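Local coordinates for proto-oncogene tyrosine-protein kinase receptor Ret (Danio rerio, PDB 7AMK) that probably serves as a receptor tyrosine kinase that recognises GDNF bound to its co-receptor GFR alpha 1 through its calcium-binding cadherin-like ectodomain, at residues R195-V206 with V218-D228. The protein carries 4 engineered substitutions. Numbering follows the deposited sequence.
Sequences REEKEVYHLDIV and VFRSLHVNIYD. With CA (calcium ion), chain M; CA (calcium ion), chain L.
R195 NE donates to D228 OD1 at 2.9 Å, as part of a salt bridge. The nitrogen sits above the carboxylate plane, and the guanidinium stands nearly perpendicular to it (88°). D228 OD1 also binds a calcium ion at 2.4 Å. E196 OE2 joins the same ion, and E196 OE1 binds the second calcium at 2.3 Å. Bends at chi2 and chi3 curl the R195 chain, and R195 NH2 reaches E196 OE2 at 2.7 Å. A lysine in place of R195 would probably lose this two-carboxylate grip, leaving D228 OD1 or E196 OE2 without its arginine N-H partner. E142, E229, D231 and D265 complete the first calcium site, between the second and third cadherin-like domains, as in classical cadherins. From here the antiparallel hairpin of strands 200-210 and 215-227 runs into the second domain. I226 N bonds to E199 O, and paired backbone bonds join L203 with L222 and I205 with R220. On the face carrying Y201, L203 and V224, I226 CD1 lies 3.8 Å from Y201 CD1, at the ring edge. L203 CD1 packs on V224 CG2 at 3.7 Å, and both residues also touch F178. On the other sheet face, V200 CG1 approaches H223 ND1, and V206 CG2 lies 3.5 Å from F219 CE2.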
loop_
_atom_site.group_PDB
_atom_site.type_symbol
_atom_site.label_atom_id
_atom_site.label_comp_id
_atom_site.label_asym_id
_atom_site.label_seq_id
_atom_site.Cartn_x
_atom_site.Cartn_y
_atom_site.Cartn_z
ATOM N N ARG A 195 -5.207 36.824 -6.642
ATOM C CA ARG A 195 -6.093 35.697 -6.391
ATOM C C ARG A 195 -5.751 35.046 -5.049
ATOM O O ARG A 195 -6.643 34.604 -4.319
ATOM C CB ARG A 195 -5.998 34.692 -7.542
ATOM C CG ARG A 195 -7.121 33.637 -7.588
ATOM C CD ARG A 195 -7.049 32.588 -6.475
ATOM N NE ARG A 195 -5.787 31.860 -6.480
ATOM C CZ ARG A 195 -5.497 30.797 -5.735
ATOM N NH1 ARG A 195 -6.377 30.253 -4.910
ATOM N NH2 ARG A 195 -4.283 30.266 -5.817
ATOM N N GLU A 196 -4.466 35.019 -4.689
ATOM C CA GLU A 196 -4.037 34.399 -3.440
ATOM C C GLU A 196 -4.463 35.194 -2.212
ATOM O O GLU A 196 -4.477 34.651 -1.106
ATOM C CB GLU A 196 -2.514 34.208 -3.422
ATOM C CG GLU A 196 -2.019 32.920 -4.111
ATOM C CD GLU A 196 -2.012 33.002 -5.655
ATOM O OE1 GLU A 196 -1.722 34.095 -6.198
ATOM O OE2 GLU A 196 -2.277 31.968 -6.318
ATOM N N GLU A 197 -4.784 36.464 -2.360
ATOM C CA GLU A 197 -5.332 37.183 -1.221
ATOM C C GLU A 197 -6.839 37.022 -1.157
ATOM O O GLU A 197 -7.385 36.796 -0.070
ATOM C CB GLU A 197 -4.971 38.670 -1.287
ATOM N N LYS A 198 -7.513 37.098 -2.308
ATOM C CA LYS A 198 -8.965 37.031 -2.338
ATOM C C LYS A 198 -9.419 36.535 -3.708
ATOM O O LYS A 198 -8.981 37.071 -4.728
ATOM C CB LYS A 198 -9.551 38.416 -2.027
ATOM C CG LYS A 198 -10.814 38.357 -1.159
ATOM C CD LYS A 198 -11.445 39.741 -0.998
ATOM C CE LYS A 198 -12.633 39.683 -0.047
ATOM N NZ LYS A 198 -13.333 40.990 0.047
ATOM N N GLU A 199 -10.285 35.513 -3.727
ATOM C CA GLU A 199 -10.761 34.889 -4.958
ATOM C C GLU A 199 -12.132 35.386 -5.397
ATOM O O GLU A 199 -12.543 35.066 -6.513
ATOM C CB GLU A 199 -10.842 33.350 -4.814
ATOM C CG GLU A 199 -9.601 32.664 -4.168
ATOM C CD GLU A 199 -9.650 31.142 -4.269
ATOM O OE1 GLU A 199 -10.075 30.622 -5.332
ATOM O OE2 GLU A 199 -9.266 30.464 -3.278
ATOM N N VAL A 200 -12.848 36.120 -4.547
ATOM C CA VAL A 200 -14.198 36.613 -4.831
ATOM C C VAL A 200 -14.360 37.962 -4.146
ATOM O O VAL A 200 -14.167 38.070 -2.931
ATOM C CB VAL A 200 -15.301 35.664 -4.315
ATOM C CG1 VAL A 200 -16.672 36.285 -4.587
ATOM C CG2 VAL A 200 -15.228 34.265 -4.926
ATOM N N TYR A 201 -14.723 38.988 -4.894
ATOM C CA TYR A 201 -15.054 40.260 -4.274
ATOM C C TYR A 201 -16.566 40.429 -4.249
ATOM O O TYR A 201 -17.224 40.335 -5.285
ATOM C CB TYR A 201 -14.392 41.417 -5.003
ATOM C CG TYR A 201 -12.935 41.601 -4.675
ATOM C CD1 TYR A 201 -11.950 40.900 -5.361
ATOM C CD2 TYR A 201 -12.545 42.493 -3.686
ATOM C CE1 TYR A 201 -10.648 41.057 -5.056
ATOM C CE2 TYR A 201 -11.243 42.680 -3.389
ATOM C CZ TYR A 201 -10.284 41.964 -4.072
ATOM O OH TYR A 201 -8.959 42.193 -3.775
ATOM N N HIS A 202 -17.105 40.662 -3.063
ATOM C CA HIS A 202 -18.517 40.963 -2.893
ATOM C C HIS A 202 -18.727 42.462 -3.018
ATOM O O HIS A 202 -18.040 43.252 -2.361
ATOM C CB HIS A 202 -19.025 40.474 -1.539
ATOM C CG HIS A 202 -19.020 38.983 -1.398
ATOM N ND1 HIS A 202 -19.950 38.171 -2.018
ATOM C CD2 HIS A 202 -18.185 38.153 -0.722
ATOM C CE1 HIS A 202 -19.695 36.907 -1.719
ATOM N NE2 HIS A 202 -18.633 36.869 -0.934
ATOM N N LEU A 203 -19.650 42.842 -3.884
ATOM C CA LEU A 203 -19.923 44.235 -4.190
ATOM C C LEU A 203 -21.408 44.490 -3.995
ATOM O O LEU A 203 -22.246 43.609 -4.239
ATOM C CB LEU A 203 -19.507 44.603 -5.640
ATOM C CG LEU A 203 -18.020 44.432 -6.017
ATOM C CD1 LEU A 203 -17.714 44.855 -7.489
ATOM C CD2 LEU A 203 -17.155 45.252 -5.064
ATOM N N ASP A 204 -21.715 45.682 -3.498
ATOM C CA ASP A 204 -23.066 46.218 -3.483
ATOM C C ASP A 204 -23.076 47.478 -4.343
ATOM O O ASP A 204 -22.371 48.447 -4.040
ATOM C CB ASP A 204 -23.539 46.514 -2.050
ATOM C CG ASP A 204 -25.054 46.288 -1.869
ATOM O OD1 ASP A 204 -25.681 45.657 -2.739
ATOM O OD2 ASP A 204 -25.627 46.747 -0.858
ATOM N N ILE A 205 -23.847 47.436 -5.444
ATOM C CA ILE A 205 -24.058 48.559 -6.356
ATOM C C ILE A 205 -25.297 49.341 -5.903
ATOM O O ILE A 205 -26.323 48.749 -5.549
ATOM C CB ILE A 205 -24.228 48.036 -7.798
ATOM C CG1 ILE A 205 -23.029 47.175 -8.225
ATOM C CG2 ILE A 205 -24.431 49.172 -8.803
ATOM C CD1 ILE A 205 -21.661 47.845 -8.028
ATOM N N VAL A 206 -25.202 50.672 -5.888
ATOM C CA VAL A 206 -26.331 51.555 -5.589
ATOM C C VAL A 206 -26.705 52.306 -6.855
ATOM O O VAL A 206 -25.834 52.868 -7.538
ATOM C CB VAL A 206 -26.016 52.549 -4.455
ATOM C CG1 VAL A 206 -24.957 53.529 -4.892
ATOM C CG2 VAL A 206 -27.270 53.320 -4.072
ATOM N N VAL A 218 -31.828 52.208 -5.226
ATOM C CA VAL A 218 -31.998 50.757 -5.270
ATOM C C VAL A 218 -30.616 50.122 -5.136
ATOM O O VAL A 218 -29.673 50.541 -5.817
ATOM C CB VAL A 218 -32.660 50.262 -6.590
ATOM C CG1 VAL A 218 -32.810 48.759 -6.569
ATOM C CG2 VAL A 218 -34.001 50.872 -6.821
ATOM N N PHE A 219 -30.503 49.085 -4.305
ATOM C CA PHE A 219 -29.236 48.387 -4.111
ATOM C C PHE A 219 -29.274 46.999 -4.740
ATOM O O PHE A 219 -30.314 46.347 -4.774
ATOM C CB PHE A 219 -28.885 48.262 -2.638
ATOM C CG PHE A 219 -28.815 49.570 -1.921
ATOM C CD1 PHE A 219 -29.962 50.149 -1.383
ATOM C CD2 PHE A 219 -27.596 50.233 -1.785
ATOM C CE1 PHE A 219 -29.890 51.376 -0.710
ATOM C CE2 PHE A 219 -27.521 51.448 -1.115
ATOM C CZ PHE A 219 -28.666 52.015 -0.575
ATOM N N ARG A 220 -28.117 46.548 -5.224
ATOM C CA ARG A 220 -27.979 45.259 -5.892
ATOM C C ARG A 220 -26.667 44.617 -5.462
ATOM O O ARG A 220 -25.587 45.193 -5.644
ATOM C CB ARG A 220 -28.022 45.436 -7.412
ATOM C CG ARG A 220 -27.845 44.152 -8.210
ATOM C CD ARG A 220 -28.568 43.006 -7.526
ATOM N NE ARG A 220 -28.895 41.940 -8.459
ATOM C CZ ARG A 220 -30.130 41.565 -8.757
ATOM N NH1 ARG A 220 -31.178 42.118 -8.169
ATOM N NH2 ARG A 220 -30.316 40.609 -9.667
ATOM N N SER A 221 -26.756 43.432 -4.892
ATOM C CA SER A 221 -25.580 42.691 -4.459
ATOM C C SER A 221 -25.015 41.857 -5.609
ATOM O O SER A 221 -25.755 41.106 -6.240
ATOM C CB SER A 221 -25.962 41.776 -3.300
ATOM O OG SER A 221 -24.818 41.219 -2.711
ATOM N N LEU A 222 -23.721 41.994 -5.896
ATOM C CA LEU A 222 -23.088 41.087 -6.839
ATOM C C LEU A 222 -21.661 40.793 -6.384
ATOM O O LEU A 222 -21.202 41.275 -5.346
ATOM C CB LEU A 222 -23.137 41.644 -8.262
ATOM C CG LEU A 222 -22.237 42.827 -8.593
ATOM C CD1 LEU A 222 -22.091 42.990 -10.105
ATOM C CD2 LEU A 222 -22.816 44.083 -7.946
ATOM N N HIS A 223 -20.954 39.972 -7.157
ATOM C CA HIS A 223 -19.573 39.684 -6.804
ATOM C C HIS A 223 -18.776 39.392 -8.056
ATOM O O HIS A 223 -19.325 38.964 -9.080
ATOM C CB HIS A 223 -19.470 38.516 -5.815
ATOM C CG HIS A 223 -19.841 37.190 -6.395
ATOM N ND1 HIS A 223 -18.973 36.454 -7.180
ATOM C CD2 HIS A 223 -20.962 36.446 -6.276
ATOM C CE1 HIS A 223 -19.549 35.319 -7.525
ATOM N NE2 HIS A 223 -20.759 35.290 -6.995
ATOM N N VAL A 224 -17.468 39.627 -7.961
ATOM C CA VAL A 224 -16.540 39.465 -9.075
ATOM C C VAL A 224 -15.643 38.268 -8.762
ATOM O O VAL A 224 -15.063 38.192 -7.674
ATOM C CB VAL A 224 -15.714 40.747 -9.319
ATOM C CG1 VAL A 224 -14.729 40.549 -10.471
ATOM C CG2 VAL A 224 -16.634 42.024 -9.540
ATOM N N ASN A 225 -15.553 37.328 -9.695
ATOM C CA ASN A 225 -14.678 36.180 -9.510
ATOM C C ASN A 225 -13.271 36.543 -9.973
ATOM O O ASN A 225 -13.113 37.264 -10.953
ATOM C CB ASN A 225 -15.189 34.963 -10.287
ATOM C CG ASN A 225 -16.549 34.445 -9.774
ATOM O OD1 ASN A 225 -16.648 33.920 -8.673
ATOM N ND2 ASN A 225 -17.581 34.578 -10.593
ATOM N N ILE A 226 -12.254 36.105 -9.225
ATOM C CA ILE A 226 -10.855 36.377 -9.574
ATOM C C ILE A 226 -10.222 35.084 -10.069
ATOM O O ILE A 226 -10.126 34.099 -9.319
ATOM C CB ILE A 226 -10.046 36.955 -8.401
ATOM C CG1 ILE A 226 -10.734 38.181 -7.748
ATOM C CG2 ILE A 226 -8.633 37.309 -8.884
ATOM C CD1 ILE A 226 -10.983 39.398 -8.665
ATOM N N TYR A 227 -9.798 35.090 -11.329
ATOM C CA TYR A 227 -9.128 33.946 -11.925
ATOM C C TYR A 227 -7.635 33.958 -11.626
ATOM O O TYR A 227 -7.007 35.007 -11.484
ATOM C CB TYR A 227 -9.337 33.915 -13.437
ATOM C CG TYR A 227 -10.730 33.519 -13.845
ATOM C CD1 TYR A 227 -11.703 33.212 -12.896
ATOM C CD2 TYR A 227 -11.067 33.421 -15.180
ATOM C CE1 TYR A 227 -12.998 32.836 -13.281
ATOM C CE2 TYR A 227 -12.333 33.046 -15.576
ATOM C CZ TYR A 227 -13.295 32.766 -14.634
ATOM O OH TYR A 227 -14.545 32.420 -15.077
ATOM N N ASP A 228 -7.076 32.766 -11.550
ATOM C CA ASP A 228 -5.718 32.539 -11.095
ATOM C C ASP A 228 -4.779 32.508 -12.282
ATOM O O ASP A 228 -5.135 32.071 -13.376
ATOM C CB ASP A 228 -5.642 31.206 -10.341
ATOM C CG ASP A 228 -4.329 30.984 -9.673
ATOM O OD1 ASP A 228 -3.985 31.781 -8.802
ATOM O OD2 ASP A 228 -3.653 29.991 -9.995
HETATM CA CA CA M . -1.710 32.659 -8.724
HETATM CA CA CA L . -1.110 36.136 -7.029
HETATM O O HOH W 1 -13.907 33.017 -7.829
HETATM O O HOH W 2 0.772 35.958 -5.654
HETATM O O HOH W 3 -0.788 38.366 -7.613
#